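Local coordinates for amino acid adenylation domain-containing protein (Bacillus stratosphericus LAMA 585, PDB 6ULY) that probably selects a 2-keto acid and activates it as the keto acyl adenylate for nonribosomal depsipeptide synthesis, at residues 116-121 and 141-146; 419-422 and 427-430; 84-89 and 229-234. One frame throughout, in Å; residues are numbered along the deposited sequence.

Contact 1 of 3, residues 116-121 and 141-146; sequences HAWKLL and FLWHTD. With SO4 (sulfate ion), chain M; SO4 (sulfate ion), chain J.
Trp-118 and Trp-143 reach each other through different first torsions. Trp-118 has CG anti to the backbone N (chi1 172°), which swings its indole off helix 109-120; Trp-143 has CG anti to the carbonyl carbon (chi1 -62°), which brings its benzo edge back toward that indole. CZ3 of Trp-143 sits over one face of Trp-118, displaced toward the rim, and its closest atom there is Trp-118 CD2 at 3.5 Å. CE3 of Trp-143 follows along the benzo half, 3.7 Å from Trp-118 CE3. The six-membered rings are inclined at 39° with centroids 4.9 Å apart, so the pair is neither a stack nor a T.

Thr-145 meets the same indole at its edge: OG1 lies near the ring plane, 3.6 Å from Trp-118 CH2, a van der Waals contact with an aromatic carbon; the hydroxyl's hydrogen-bond partner is Gln-147 N. No hydrogen bond crosses the interface. A Schellman motif at His-144, with positive phi, ends helix 139-142 and separates the two residues that converge on Trp-118.

Sulfates, probably from the crystallisation liquor, occupy the polar flank. His-116 ND1 donates to O1 of one at 2.9 Å, and Lys-119, its chain extended, brings NZ to 3.1 Å from O2 of the other. His-115 bonds both ions, and Gln-429 of the second subunit bonds the one held by His-116.

Trp-143 also packs on Val-111 and Leu-114 and meets the His-115 ring edge-to-face. In the seven-stranded sheet, helix 109-120 comes between strands 94-97 and 125-128, and helix 139-142 between 125-128 and 150-152. Ala-117 and Leu-121 rest on strands 70-74 and 173-178, while the end of helix 139-142 and the loop after it pack on the side of helix 109-120 that carries Trp-118.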
ATOM      1  N   HIS A 116      13.701   6.519  -0.930  1.00 43.73           N
ATOM      2  CA  HIS A 116      13.267   5.647   0.155  1.00 47.18           C
ATOM      3  C   HIS A 116      14.266   4.517   0.372  1.00 40.26           C
ATOM      4  O   HIS A 116      14.786   4.333   1.478  1.00 42.05           O
ATOM      5  CB  HIS A 116      11.877   5.083  -0.139  1.00 42.36           C
ATOM      6  CG  HIS A 116      11.432   4.044   0.842  1.00 44.93           C
ATOM      7  ND1 HIS A 116      10.813   4.360   2.033  1.00 52.78           N
ATOM      8  CD2 HIS A 116      11.532   2.693   0.817  1.00 44.27           C
ATOM      9  CE1 HIS A 116      10.543   3.249   2.695  1.00 49.25           C
ATOM     10  NE2 HIS A 116      10.969   2.224   1.979  1.00 52.83           N
ATOM     11  N   ALA A 117      14.539   3.743  -0.682  1.00 38.59           N
ATOM     12  CA  ALA A 117      15.494   2.645  -0.564  1.00 38.92           C
ATOM     13  C   ALA A 117      16.869   3.153  -0.158  1.00 40.58           C
ATOM     14  O   ALA A 117      17.545   2.546   0.681  1.00 39.81           O
ATOM     15  CB  ALA A 117      15.581   1.881  -1.884  1.00 37.32           C
ATOM     16  N   TRP A 118      17.308   4.264  -0.751  1.00 40.23           N
ATOM     17  CA  TRP A 118      18.620   4.811  -0.422  1.00 44.81           C
ATOM     18  C   TRP A 118      18.712   5.126   1.066  1.00 46.75           C
ATOM     19  O   TRP A 118      19.700   4.782   1.727  1.00 46.98           O
ATOM     20  CB  TRP A 118      18.873   6.055  -1.272  1.00 39.55           C
ATOM     21  CG  TRP A 118      20.093   6.833  -0.918  1.00 51.83           C
ATOM     22  CD1 TRP A 118      21.386   6.544  -1.265  1.00 48.15           C
ATOM     23  CD2 TRP A 118      20.141   8.059  -0.180  1.00 51.56           C
ATOM     24  NE1 TRP A 118      22.233   7.506  -0.773  1.00 47.97           N
ATOM     25  CE2 TRP A 118      21.494   8.449  -0.105  1.00 52.19           C
ATOM     26  CE3 TRP A 118      19.171   8.863   0.428  1.00 51.52           C
ATOM     27  CZ2 TRP A 118      21.902   9.604   0.556  1.00 52.30           C
ATOM     28  CZ3 TRP A 118      19.578  10.010   1.089  1.00 55.05           C
ATOM     29  CH2 TRP A 118      20.932  10.371   1.145  1.00 61.77           C
ATOM     30  N   LYS A 119      17.676   5.766   1.613  1.00 44.42           N
ATOM     31  CA  LYS A 119      17.654   6.074   3.040  1.00 50.22           C
ATOM     32  C   LYS A 119      17.515   4.810   3.881  1.00 45.46           C
ATOM     33  O   LYS A 119      18.111   4.708   4.960  1.00 47.39           O
ATOM     34  CB  LYS A 119      16.510   7.046   3.341  1.00 52.03           C
ATOM     35  CG  LYS A 119      16.448   7.521   4.781  1.00 54.49           C
ATOM     36  CD  LYS A 119      15.400   8.620   4.957  1.00 54.73           C
ATOM     37  CE  LYS A 119      15.304   9.087   6.408  1.00 70.85           C
ATOM     38  NZ  LYS A 119      14.295  10.178   6.593  1.00 78.00           N
ATOM     39  N   LEU A 120      16.728   3.840   3.413  1.00 39.40           N
ATOM     40  CA  LEU A 120      16.581   2.595   4.160  1.00 43.54           C
ATOM     41  C   LEU A 120      17.913   1.871   4.294  1.00 49.13           C
ATOM     42  O   LEU A 120      18.165   1.213   5.311  1.00 45.34           O
ATOM     43  CB  LEU A 120      15.555   1.691   3.476  1.00 38.30           C
ATOM     44  CG  LEU A 120      15.112   0.466   4.280  1.00 43.20           C
ATOM     45  CD1 LEU A 120      14.447   0.898   5.585  1.00 45.24           C
ATOM     46  CD2 LEU A 120      14.180  -0.418   3.456  1.00 39.12           C
ATOM     47  N   LEU A 121      18.773   1.982   3.286  1.00 44.25           N
ATOM     48  CA  LEU A 121      20.085   1.350   3.281  1.00 45.70           C
ATOM     49  C   LEU A 121      21.164   2.226   3.906  1.00 46.65           C
ATOM     50  O   LEU A 121      22.352   1.931   3.750  1.00 47.79           O
ATOM     51  CB  LEU A 121      20.472   0.987   1.846  1.00 41.95           C
ATOM     52  CG  LEU A 121      19.580  -0.076   1.202  1.00 40.76           C
ATOM     53  CD1 LEU A 121      19.691  -0.044  -0.310  1.00 40.69           C
ATOM     54  CD2 LEU A 121      19.945  -1.452   1.728  1.00 41.25           C
ATOM     55  N   PHE A 141      20.770  17.786  -4.715  1.00 63.94           N
ATOM     56  CA  PHE A 141      19.908  18.951  -4.573  1.00 68.61           C
ATOM     57  C   PHE A 141      18.445  18.546  -4.440  1.00 60.83           C
ATOM     58  O   PHE A 141      17.702  19.152  -3.662  1.00 60.07           O
ATOM     59  CB  PHE A 141      20.092  19.891  -5.767  1.00 76.21           C
ATOM     60  CG  PHE A 141      21.444  20.553  -5.823  1.00 84.32           C
ATOM     61  CD1 PHE A 141      21.615  21.851  -5.367  1.00 88.18           C
ATOM     62  CD2 PHE A 141      22.543  19.879  -6.336  1.00 76.17           C
ATOM     63  CE1 PHE A 141      22.854  22.466  -5.421  1.00 92.53           C
ATOM     64  CE2 PHE A 141      23.785  20.486  -6.391  1.00 88.43           C
ATOM     65  CZ  PHE A 141      23.941  21.781  -5.933  1.00 90.72           C
ATOM     66  N   LEU A 142      18.015  17.527  -5.191  1.00 60.25           N
ATOM     67  CA  LEU A 142      16.624  17.090  -5.112  1.00 62.03           C
ATOM     68  C   LEU A 142      16.276  16.587  -3.717  1.00 61.84           C
ATOM     69  O   LEU A 142      15.176  16.840  -3.212  1.00 60.92           O
ATOM     70  CB  LEU A 142      16.353  15.995  -6.144  1.00 59.18           C
ATOM     71  CG  LEU A 142      15.877  16.415  -7.536  1.00 70.93           C
ATOM     72  CD1 LEU A 142      15.585  15.184  -8.386  1.00 70.97           C
ATOM     73  CD2 LEU A 142      14.645  17.299  -7.447  1.00 79.09           C
ATOM     74  N   TRP A 143      17.195  15.866  -3.085  1.00 57.59           N
ATOM     75  CA  TRP A 143      16.967  15.281  -1.771  1.00 56.97           C
ATOM     76  C   TRP A 143      17.453  16.171  -0.636  1.00 54.64           C
ATOM     77  O   TRP A 143      17.317  15.787   0.531  1.00 55.45           O
ATOM     78  CB  TRP A 143      17.656  13.913  -1.688  1.00 57.22           C
ATOM     79  CG  TRP A 143      17.132  12.918  -2.683  1.00 51.75           C
ATOM     80  CD1 TRP A 143      16.019  13.047  -3.460  1.00 49.08           C
ATOM     81  CD2 TRP A 143      17.701  11.640  -3.007  1.00 50.97           C
ATOM     82  NE1 TRP A 143      15.858  11.933  -4.247  1.00 51.28           N
ATOM     83  CE2 TRP A 143      16.879  11.056  -3.990  1.00 49.89           C
ATOM     84  CE3 TRP A 143      18.826  10.938  -2.563  1.00 46.80           C
ATOM     85  CZ2 TRP A 143      17.140   9.798  -4.532  1.00 42.84           C
ATOM     86  CZ3 TRP A 143      19.088   9.691  -3.108  1.00 49.57           C
ATOM     87  CH2 TRP A 143      18.246   9.133  -4.081  1.00 45.58           C
ATOM     88  N   HIS A 144      18.015  17.338  -0.946  1.00 58.72           N
ATOM     89  CA  HIS A 144      18.506  18.277   0.059  1.00 65.54           C
ATOM     90  C   HIS A 144      19.370  17.556   1.094  1.00 63.99           C
ATOM     91  O   HIS A 144      19.115  17.585   2.298  1.00 67.48           O
ATOM     92  CB  HIS A 144      17.338  19.011   0.720  1.00 65.10           C
ATOM     93  CG  HIS A 144      16.501  19.791  -0.244  1.00 66.49           C
ATOM     94  ND1 HIS A 144      16.820  21.072  -0.638  1.00 72.79           N
ATOM     95  CD2 HIS A 144      15.365  19.465  -0.906  1.00 67.82           C
ATOM     96  CE1 HIS A 144      15.912  21.505  -1.494  1.00 73.59           C
ATOM     97  NE2 HIS A 144      15.019  20.550  -1.674  1.00 73.12           N
ATOM     98  N   THR A 145      20.414  16.904   0.589  1.00 64.24           N
ATOM     99  CA  THR A 145      21.267  16.056   1.404  1.00 63.05           C
ATOM    100  C   THR A 145      22.727  16.320   1.076  1.00 69.17           C
ATOM    101  O   THR A 145      23.083  16.620  -0.067  1.00 59.95           O
ATOM    102  CB  THR A 145      20.958  14.569   1.188  1.00 57.63           C
ATOM    103  OG1 THR A 145      21.863  13.772   1.960  1.00 59.36           O
ATOM    104  CG2 THR A 145      21.093  14.200  -0.284  1.00 64.60           C
ATOM    105  N   ASP A 146      23.568  16.205   2.102  1.00 70.59           N
ATOM    106  CA  ASP A 146      25.014  16.251   1.956  1.00 73.68           C
ATOM    107  C   ASP A 146      25.640  14.869   2.075  1.00 73.35           C
ATOM    108  O   ASP A 146      26.869  14.751   2.098  1.00 72.67           O
ATOM    109  CB  ASP A 146      25.616  17.188   3.004  1.00 80.02           C
ATOM    110  CG  ASP A 146      24.975  18.564   2.995  1.00 89.81           C
ATOM    111  OD1 ASP A 146      24.774  19.123   1.894  1.00 84.11           O
ATOM    112  OD2 ASP A 146      24.666  19.082   4.088  1.00 88.29           O
TER
HETATM  113  S   SO4 M 711      11.249   8.470   2.519  1.00 70.36           S
HETATM  114  O1  SO4 M 711      11.105   7.127   3.000  1.00 57.27           O
HETATM  115  O2  SO4 M 711      10.041   9.201   2.770  1.00 78.88           O
HETATM  116  O3  SO4 M 711      12.338   9.108   3.200  1.00 76.01           O
HETATM  117  O4  SO4 M 711      11.509   8.450   1.109  1.00 63.50           O
HETATM  118  S   SO4 J 708      17.312  12.309   4.519  1.00101.39           S
HETATM  119  O1  SO4 J 708      17.788  13.227   5.525  1.00 91.04           O
HETATM  120  O2  SO4 J 708      15.910  12.055   4.753  1.00 89.45           O
HETATM  121  O3  SO4 J 708      17.470  12.893   3.208  1.00 89.74           O
HETATM  122  O4  SO4 J 708      18.079  11.079   4.595  1.00 73.20           O

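Contact 2 of 3, residues 419-422 and 427-430; sequences KGYY and ANQE. With SO4 (sulfate ion), chain U.
Two hydrogen bonds join the side-chain amide of Asn-428 to the backbone of Tyr-421. Tyr-421 N donates to Asn-428 OD1, in the carbonyl plane and on a lone pair; the modelled 2.5 Å is short enough for its exact length to be doubtful. In return Asn-428 ND2 donates to Tyr-421 O at 3.0 Å, again on a lone pair, with the acceptor tilted 22° from the amide plane. One amide thus serves both the N-H and the C=O of a single residue, and the two bonds together fix its rotation. CG of Asn-428 stands anti to its carbonyl carbon (chi1 -75°), which carries the amide off the helix toward Tyr-421.

Three van der Waals contacts accompany it. OD1 lies 3.2 Å from Gly-420 CA, where a CB would clash with OD1; separately, the backbone angles there would jam a CB against the preceding carbonyl O, which alone calls for glycine. The Tyr-421 ring and the amide are almost parallel, 3° apart, yet not stacked, with CD2 3.4 Å from OD1. CD2 also touches Ala-427 CB at 3.7 Å. The Tyr-421 hydroxyl is hydrogen-bonded to Glu-335 OE2, and the Tyr-421 side chain is about 8 Å from the bound keto acyl adenylate.

Gln-429 NE2 bonds His-116 O of the second subunit and, weakly, a sulfate probably from the crystallisation liquor, which that subunit's His-115 and His-116 also bind.

Gly-420 and Tyr-421 probably correspond to the Gly-Tyr of core motif A6 of adenylation domains. The short, weakly bonded strand 420-421 is one edge of the seven-stranded sheet, beside strand 188-192; helix 425-431 follows after a short turn, bringing Asn-428 back onto it.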
ATOM      1  N   LYS A 419      15.663 -13.930   2.025  1.00 42.56           N
ATOM      2  CA  LYS A 419      15.762 -13.779   3.471  1.00 40.45           C
ATOM      3  C   LYS A 419      14.590 -12.974   4.017  1.00 43.72           C
ATOM      4  O   LYS A 419      14.180 -13.170   5.166  1.00 45.33           O
ATOM      5  CB  LYS A 419      17.069 -13.088   3.860  1.00 42.23           C
ATOM      6  CG  LYS A 419      18.333 -13.860   3.557  1.00 43.47           C
ATOM      7  CD  LYS A 419      19.515 -13.194   4.245  1.00 44.88           C
ATOM      8  CE  LYS A 419      20.831 -13.840   3.865  1.00 41.49           C
ATOM      9  NZ  LYS A 419      21.975 -13.210   4.581  1.00 46.16           N
ATOM     10  N   GLY A 420      14.051 -12.060   3.214  1.00 45.35           N
ATOM     11  CA  GLY A 420      12.963 -11.205   3.638  1.00 39.55           C
ATOM     12  C   GLY A 420      13.143  -9.784   3.148  1.00 45.11           C
ATOM     13  O   GLY A 420      14.198  -9.436   2.600  1.00 44.85           O
ATOM     14  N   TYR A 421      12.109  -8.966   3.312  1.00 33.93           N
ATOM     15  CA  TYR A 421      12.225  -7.550   3.009  1.00 38.41           C
ATOM     16  C   TYR A 421      13.114  -6.872   4.044  1.00 43.24           C
ATOM     17  O   TYR A 421      12.982  -7.102   5.249  1.00 40.58           O
ATOM     18  CB  TYR A 421      10.849  -6.889   2.991  1.00 36.44           C
ATOM     19  CG  TYR A 421       9.865  -7.520   2.036  1.00 38.78           C
ATOM     20  CD1 TYR A 421      10.102  -7.530   0.665  1.00 40.08           C
ATOM     21  CD2 TYR A 421       8.687  -8.090   2.503  1.00 42.08           C
ATOM     22  CE1 TYR A 421       9.201  -8.100  -0.209  1.00 38.49           C
ATOM     23  CE2 TYR A 421       7.779  -8.660   1.635  1.00 41.51           C
ATOM     24  CZ  TYR A 421       8.041  -8.664   0.282  1.00 43.20           C
ATOM     25  OH  TYR A 421       7.135  -9.233  -0.579  1.00 42.69           O
ATOM     26  N   TYR A 422      14.016  -6.025   3.564  1.00 39.81           N
ATOM     27  CA  TYR A 422      15.005  -5.406   4.436  1.00 40.49           C
ATOM     28  C   TYR A 422      14.338  -4.413   5.380  1.00 38.31           C
ATOM     29  O   TYR A 422      13.560  -3.553   4.953  1.00 33.98           O
ATOM     30  CB  TYR A 422      16.078  -4.713   3.588  1.00 41.10           C
ATOM     31  CG  TYR A 422      17.262  -4.172   4.360  1.00 40.86           C
ATOM     32  CD1 TYR A 422      18.044  -5.003   5.158  1.00 38.74           C
ATOM     33  CD2 TYR A 422      17.614  -2.833   4.270  1.00 38.06           C
ATOM     34  CE1 TYR A 422      19.128  -4.504   5.859  1.00 40.41           C
ATOM     35  CE2 TYR A 422      18.698  -2.330   4.964  1.00 40.27           C
ATOM     36  CZ  TYR A 422      19.450  -3.165   5.752  1.00 40.55           C
ATOM     37  OH  TYR A 422      20.524  -2.646   6.438  1.00 44.42           O
ATOM     38  N   ALA A 427       6.215  -6.515   7.228  1.00 42.27           N
ATOM     39  CA  ALA A 427       5.956  -7.019   5.882  1.00 43.30           C
ATOM     40  C   ALA A 427       6.387  -8.474   5.744  1.00 36.40           C
ATOM     41  O   ALA A 427       5.746  -9.254   5.032  1.00 40.79           O
ATOM     42  CB  ALA A 427       6.672  -6.151   4.849  1.00 40.87           C
ATOM     43  N   ASN A 428       7.470  -8.861   6.414  1.00 34.90           N
ATOM     44  CA  ASN A 428       7.919 -10.245   6.326  1.00 35.64           C
ATOM     45  C   ASN A 428       6.914 -11.198   6.952  1.00 46.13           C
ATOM     46  O   ASN A 428       6.771 -12.337   6.496  1.00 47.11           O
ATOM     47  CB  ASN A 428       9.286 -10.384   6.990  1.00 37.99           C
ATOM     48  CG  ASN A 428      10.402  -9.807   6.131  1.00 41.01           C
ATOM     49  OD1 ASN A 428      10.351  -9.898   4.906  1.00 39.72           O
ATOM     50  ND2 ASN A 428      11.399  -9.203   6.763  1.00 35.58           N
ATOM     51  N   GLN A 429       6.208 -10.750   7.986  1.00 42.75           N
ATOM     52  CA  GLN A 429       5.183 -11.588   8.593  1.00 48.61           C
ATOM     53  C   GLN A 429       4.022 -11.824   7.633  1.00 47.61           C
ATOM     54  O   GLN A 429       3.494 -12.940   7.550  1.00 52.16           O
ATOM     55  CB  GLN A 429       4.702 -10.932   9.879  1.00 47.37           C
ATOM     56  CG  GLN A 429       3.848 -11.815  10.725  1.00 67.37           C
ATOM     57  CD  GLN A 429       3.341 -11.097  11.947  1.00 55.18           C
ATOM     58  OE1 GLN A 429       3.957 -11.154  13.009  1.00 55.88           O
ATOM     59  NE2 GLN A 429       2.222 -10.397  11.800  1.00 46.93           N
ATOM     60  N   GLU A 430       3.623 -10.791   6.890  1.00 48.92           N
ATOM     61  CA  GLU A 430       2.494 -10.920   5.976  1.00 50.83           C
ATOM     62  C   GLU A 430       2.735 -11.984   4.909  1.00 55.74           C
ATOM     63  O   GLU A 430       1.786 -12.652   4.482  1.00 61.60           O
ATOM     64  CB  GLU A 430       2.211  -9.573   5.308  1.00 53.23           C
ATOM     65  CG  GLU A 430       1.640  -8.507   6.240  1.00 59.00           C
ATOM     66  CD  GLU A 430       1.585  -7.129   5.592  1.00 67.87           C
ATOM     67  OE1 GLU A 430       2.060  -6.987   4.445  1.00 84.58           O
ATOM     68  OE2 GLU A 430       1.074  -6.185   6.230  1.00 63.89           O
TER
HETATM   69  S   SO4 U 705      -0.442 -12.083   8.766  1.00 77.13           S
HETATM   70  O1  SO4 U 705       0.254 -13.241   9.299  1.00 72.73           O
HETATM   71  O2  SO4 U 705      -1.725 -11.949   9.420  1.00 76.80           O
HETATM   72  O3  SO4 U 705       0.344 -10.902   8.994  1.00 62.60           O
HETATM   73  O4  SO4 U 705      -0.656 -12.228   7.347  1.00 77.69           O

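Contact 3 of 3, residues 84-89 and 229-234; sequences AFWACV and MFHLVN
A single hydrogen bond crosses between the helices: Trp-86 NE1 donates to His-231 NE2 at 3.0 Å. His-231 CG lies anti to the backbone N (chi1 177°), which sends the ring toward helix 78-91. Each nitrogen lies near the plane of the other ring, at its edge but tilted by about 20°. The five-membered rings therefore meet rim to rim, centroids 5.2 Å apart. His-231 ND1 is bonded to Gln-241 OE1, consistent with ND1 carrying the proton while NE2 accepts.

The axes of the short segments approach only to 13.6 Å and cross at -56°, too far for backbone packing; long side chains span the gap. Helix 224-237 forms the beta-alpha-beta crossover between parallel strands 214-217 and 240-243 of the nine-stranded sheet, whereas helix 78-91 links strands 70-74 and 94-97 of the seven-stranded sheet, so the contact ties together the layers of the two sheets in the AMP-binding fold. Segment 229-234 also supplies Met-229 to the adenylate pocket.

Apolar packing is centred on one methyl. Leu-232 CD2 touches Trp-86 CZ2 at 3.7 Å and Phe-85 CE2 at 4.0 Å, approaching both rings obliquely. Leu-232 also packs on Val-196 and Val-200 of helix 193-207.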
ATOM      1  N   ALA A  84      30.079  -4.229 -12.396  1.00 44.47           N
ATOM      2  CA  ALA A  84      29.906  -3.722 -11.041  1.00 40.25           C
ATOM      3  C   ALA A  84      29.290  -4.778 -10.132  1.00 39.36           C
ATOM      4  O   ALA A  84      29.640  -4.872  -8.951  1.00 36.94           O
ATOM      5  CB  ALA A  84      29.039  -2.464 -11.067  1.00 39.80           C
ATOM      6  N   PHE A  85      28.362  -5.574 -10.664  1.00 38.84           N
ATOM      7  CA  PHE A  85      27.734  -6.619  -9.863  1.00 39.79           C
ATOM      8  C   PHE A  85      28.762  -7.630  -9.379  1.00 42.44           C
ATOM      9  O   PHE A  85      28.749  -8.035  -8.211  1.00 38.60           O
ATOM     10  CB  PHE A  85      26.650  -7.313 -10.682  1.00 38.23           C
ATOM     11  CG  PHE A  85      26.049  -8.507 -10.002  1.00 43.43           C
ATOM     12  CD1 PHE A  85      24.984  -8.358  -9.128  1.00 39.75           C
ATOM     13  CD2 PHE A  85      26.540  -9.780 -10.243  1.00 42.67           C
ATOM     14  CE1 PHE A  85      24.424  -9.457  -8.504  1.00 39.71           C
ATOM     15  CE2 PHE A  85      25.984 -10.883  -9.621  1.00 44.76           C
ATOM     16  CZ  PHE A  85      24.924 -10.719  -8.748  1.00 36.66           C
ATOM     17  N   TRP A  86      29.666  -8.048 -10.262  1.00 40.20           N
ATOM     18  CA  TRP A  86      30.626  -9.075  -9.888  1.00 38.83           C
ATOM     19  C   TRP A  86      31.752  -8.517  -9.033  1.00 39.26           C
ATOM     20  O   TRP A  86      32.261  -9.223  -8.155  1.00 40.46           O
ATOM     21  CB  TRP A  86      31.156  -9.748 -11.143  1.00 41.38           C
ATOM     22  CG  TRP A  86      30.136 -10.660 -11.742  1.00 42.66           C
ATOM     23  CD1 TRP A  86      29.391 -10.439 -12.858  1.00 41.46           C
ATOM     24  CD2 TRP A  86      29.732 -11.936 -11.234  1.00 44.28           C
ATOM     25  NE1 TRP A  86      28.555 -11.505 -13.088  1.00 42.20           N
ATOM     26  CE2 TRP A  86      28.745 -12.437 -12.103  1.00 42.78           C
ATOM     27  CE3 TRP A  86      30.117 -12.707 -10.133  1.00 40.62           C
ATOM     28  CZ2 TRP A  86      28.137 -13.673 -11.906  1.00 43.89           C
ATOM     29  CZ3 TRP A  86      29.513 -13.932  -9.941  1.00 42.29           C
ATOM     30  CH2 TRP A  86      28.536 -14.405 -10.823  1.00 40.88           C
ATOM     31  N   ALA A  87      32.134  -7.257  -9.240  1.00 37.61           N
ATOM     32  CA  ALA A  87      33.034  -6.614  -8.290  1.00 39.29           C
ATOM     33  C   ALA A  87      32.463  -6.693  -6.878  1.00 42.75           C
ATOM     34  O   ALA A  87      33.174  -7.027  -5.923  1.00 45.11           O
ATOM     35  CB  ALA A  87      33.278  -5.162  -8.698  1.00 37.05           C
ATOM     36  N   CYS A  88      31.166  -6.404  -6.733  1.00 42.06           N
ATOM     37  CA  CYS A  88      30.526  -6.487  -5.425  1.00 37.93           C
ATOM     38  C   CYS A  88      30.525  -7.917  -4.898  1.00 35.29           C
ATOM     39  O   CYS A  88      30.803  -8.154  -3.717  1.00 38.34           O
ATOM     40  CB  CYS A  88      29.098  -5.948  -5.515  1.00 41.53           C
ATOM     41  SG  CYS A  88      28.982  -4.167  -5.784  1.00 41.51           S
ATOM     42  N   VAL A  89      30.195  -8.883  -5.754  1.00 33.60           N
ATOM     43  CA  VAL A  89      30.289 -10.288  -5.367  1.00 36.32           C
ATOM     44  C   VAL A  89      31.685 -10.614  -4.850  1.00 38.75           C
ATOM     45  O   VAL A  89      31.842 -11.309  -3.841  1.00 44.30           O
ATOM     46  CB  VAL A  89      29.906 -11.190  -6.554  1.00 45.08           C
ATOM     47  CG1 VAL A  89      30.289 -12.639  -6.269  1.00 38.02           C
ATOM     48  CG2 VAL A  89      28.420 -11.064  -6.850  1.00 41.81           C
ATOM     49  N   MET A 229      17.248 -15.407 -13.661  1.00 31.06           N
ATOM     50  CA  MET A 229      16.764 -16.420 -14.594  1.00 35.24           C
ATOM     51  C   MET A 229      17.656 -16.532 -15.825  1.00 36.97           C
ATOM     52  O   MET A 229      17.720 -17.599 -16.446  1.00 39.12           O
ATOM     53  CB  MET A 229      15.329 -16.114 -15.018  1.00 26.75           C
ATOM     54  CG  MET A 229      14.723 -17.185 -15.910  1.00 30.38           C
ATOM     55  SD  MET A 229      12.993 -16.883 -16.327  1.00 38.10           S
ATOM     56  CE  MET A 229      13.125 -15.383 -17.298  1.00 38.07           C
ATOM     57  N   PHE A 230      18.363 -15.460 -16.186  1.00 35.14           N
ATOM     58  CA  PHE A 230      19.219 -15.480 -17.369  1.00 41.25           C
ATOM     59  C   PHE A 230      20.673 -15.220 -17.003  1.00 38.74           C
ATOM     60  O   PHE A 230      21.491 -16.136 -17.110  1.00 39.03           O
ATOM     61  CB  PHE A 230      18.697 -14.491 -18.412  1.00 34.87           C
ATOM     62  CG  PHE A 230      17.805 -15.137 -19.430  1.00 36.96           C
ATOM     63  CD1 PHE A 230      18.203 -15.246 -20.749  1.00 35.74           C
ATOM     64  CD2 PHE A 230      16.589 -15.686 -19.055  1.00 39.47           C
ATOM     65  CE1 PHE A 230      17.397 -15.863 -21.681  1.00 39.83           C
ATOM     66  CE2 PHE A 230      15.779 -16.310 -19.983  1.00 40.25           C
ATOM     67  CZ  PHE A 230      16.184 -16.397 -21.299  1.00 40.53           C
ATOM     68  N   HIS A 231      21.025 -14.017 -16.549  1.00 36.55           N
ATOM     69  CA  HIS A 231      22.437 -13.703 -16.363  1.00 40.79           C
ATOM     70  C   HIS A 231      23.123 -14.739 -15.474  1.00 42.14           C
ATOM     71  O   HIS A 231      24.128 -15.341 -15.870  1.00 36.32           O
ATOM     72  CB  HIS A 231      22.598 -12.298 -15.785  1.00 34.22           C
ATOM     73  CG  HIS A 231      24.019 -11.932 -15.490  1.00 40.28           C
ATOM     74  ND1 HIS A 231      25.018 -11.992 -16.440  1.00 42.14           N
ATOM     75  CD2 HIS A 231      24.610 -11.510 -14.349  1.00 39.54           C
ATOM     76  CE1 HIS A 231      26.162 -11.616 -15.896  1.00 37.06           C
ATOM     77  NE2 HIS A 231      25.942 -11.320 -14.627  1.00 42.91           N
ATOM     78  N   LEU A 232      22.586 -14.975 -14.271  1.00 38.01           N
ATOM     79  CA  LEU A 232      23.251 -15.904 -13.358  1.00 37.59           C
ATOM     80  C   LEU A 232      23.119 -17.345 -13.837  1.00 35.64           C
ATOM     81  O   LEU A 232      24.057 -18.137 -13.695  1.00 40.10           O
ATOM     82  CB  LEU A 232      22.698 -15.751 -11.942  1.00 38.99           C
ATOM     83  CG  LEU A 232      23.121 -14.474 -11.212  1.00 40.59           C
ATOM     84  CD1 LEU A 232      22.498 -14.433  -9.823  1.00 37.26           C
ATOM     85  CD2 LEU A 232      24.635 -14.350 -11.123  1.00 38.72           C
ATOM     86  N   VAL A 233      21.968 -17.710 -14.400  1.00 38.50           N
ATOM     87  CA  VAL A 233      21.843 -19.027 -15.016  1.00 30.07           C
ATOM     88  C   VAL A 233      22.902 -19.202 -16.094  1.00 42.77           C
ATOM     89  O   VAL A 233      23.485 -20.283 -16.247  1.00 41.53           O
ATOM     90  CB  VAL A 233      20.426 -19.222 -15.585  1.00 37.31           C
ATOM     91  CG1 VAL A 233      20.419 -20.326 -16.633  1.00 42.68           C
ATOM     92  CG2 VAL A 233      19.444 -19.541 -14.471  1.00 42.36           C
ATOM     93  N   ASN A 234      23.171 -18.140 -16.857  1.00 40.74           N
ATOM     94  CA  ASN A 234      24.128 -18.234 -17.953  1.00 36.55           C
ATOM     95  C   ASN A 234      25.550 -18.398 -17.431  1.00 38.12           C
ATOM     96  O   ASN A 234      26.305 -19.243 -17.921  1.00 41.66           O
ATOM     97  CB  ASN A 234      24.019 -16.998 -18.848  1.00 38.61           C
ATOM     98  CG  ASN A 234      22.707 -16.933 -19.598  1.00 39.11           C
ATOM     99  OD1 ASN A 234      22.130 -17.959 -19.962  1.00 42.07           O
ATOM    100  ND2 ASN A 234      22.222 -15.720 -19.831  1.00 42.87           N
TER

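In the fold
Along the chain, segment 84-89 of contact 3 comes first, both segments of contact 1 follow, then 229-234 completes contact 3, and contact 2 comes last. Centres are 22 to 26 Å apart, contacts 1 and 2 being the nearest pair. Those two meet directly: Leu-120 CD2 lies 3.5 Å from Tyr-422 O. The seven-stranded sheet is common to all three, since helices 78-91 and 109-120 belong to its strand connections and 420-421 is an edge strand; contact 3 alone bridges to the nine-stranded sheet, through helix 224-237. Contacts 1 and 2 also touch the second subunit, whereas contact 3 is internal. Contacts 2 and 3 lie near the adenylate, which Met-229 of contact 3 touches.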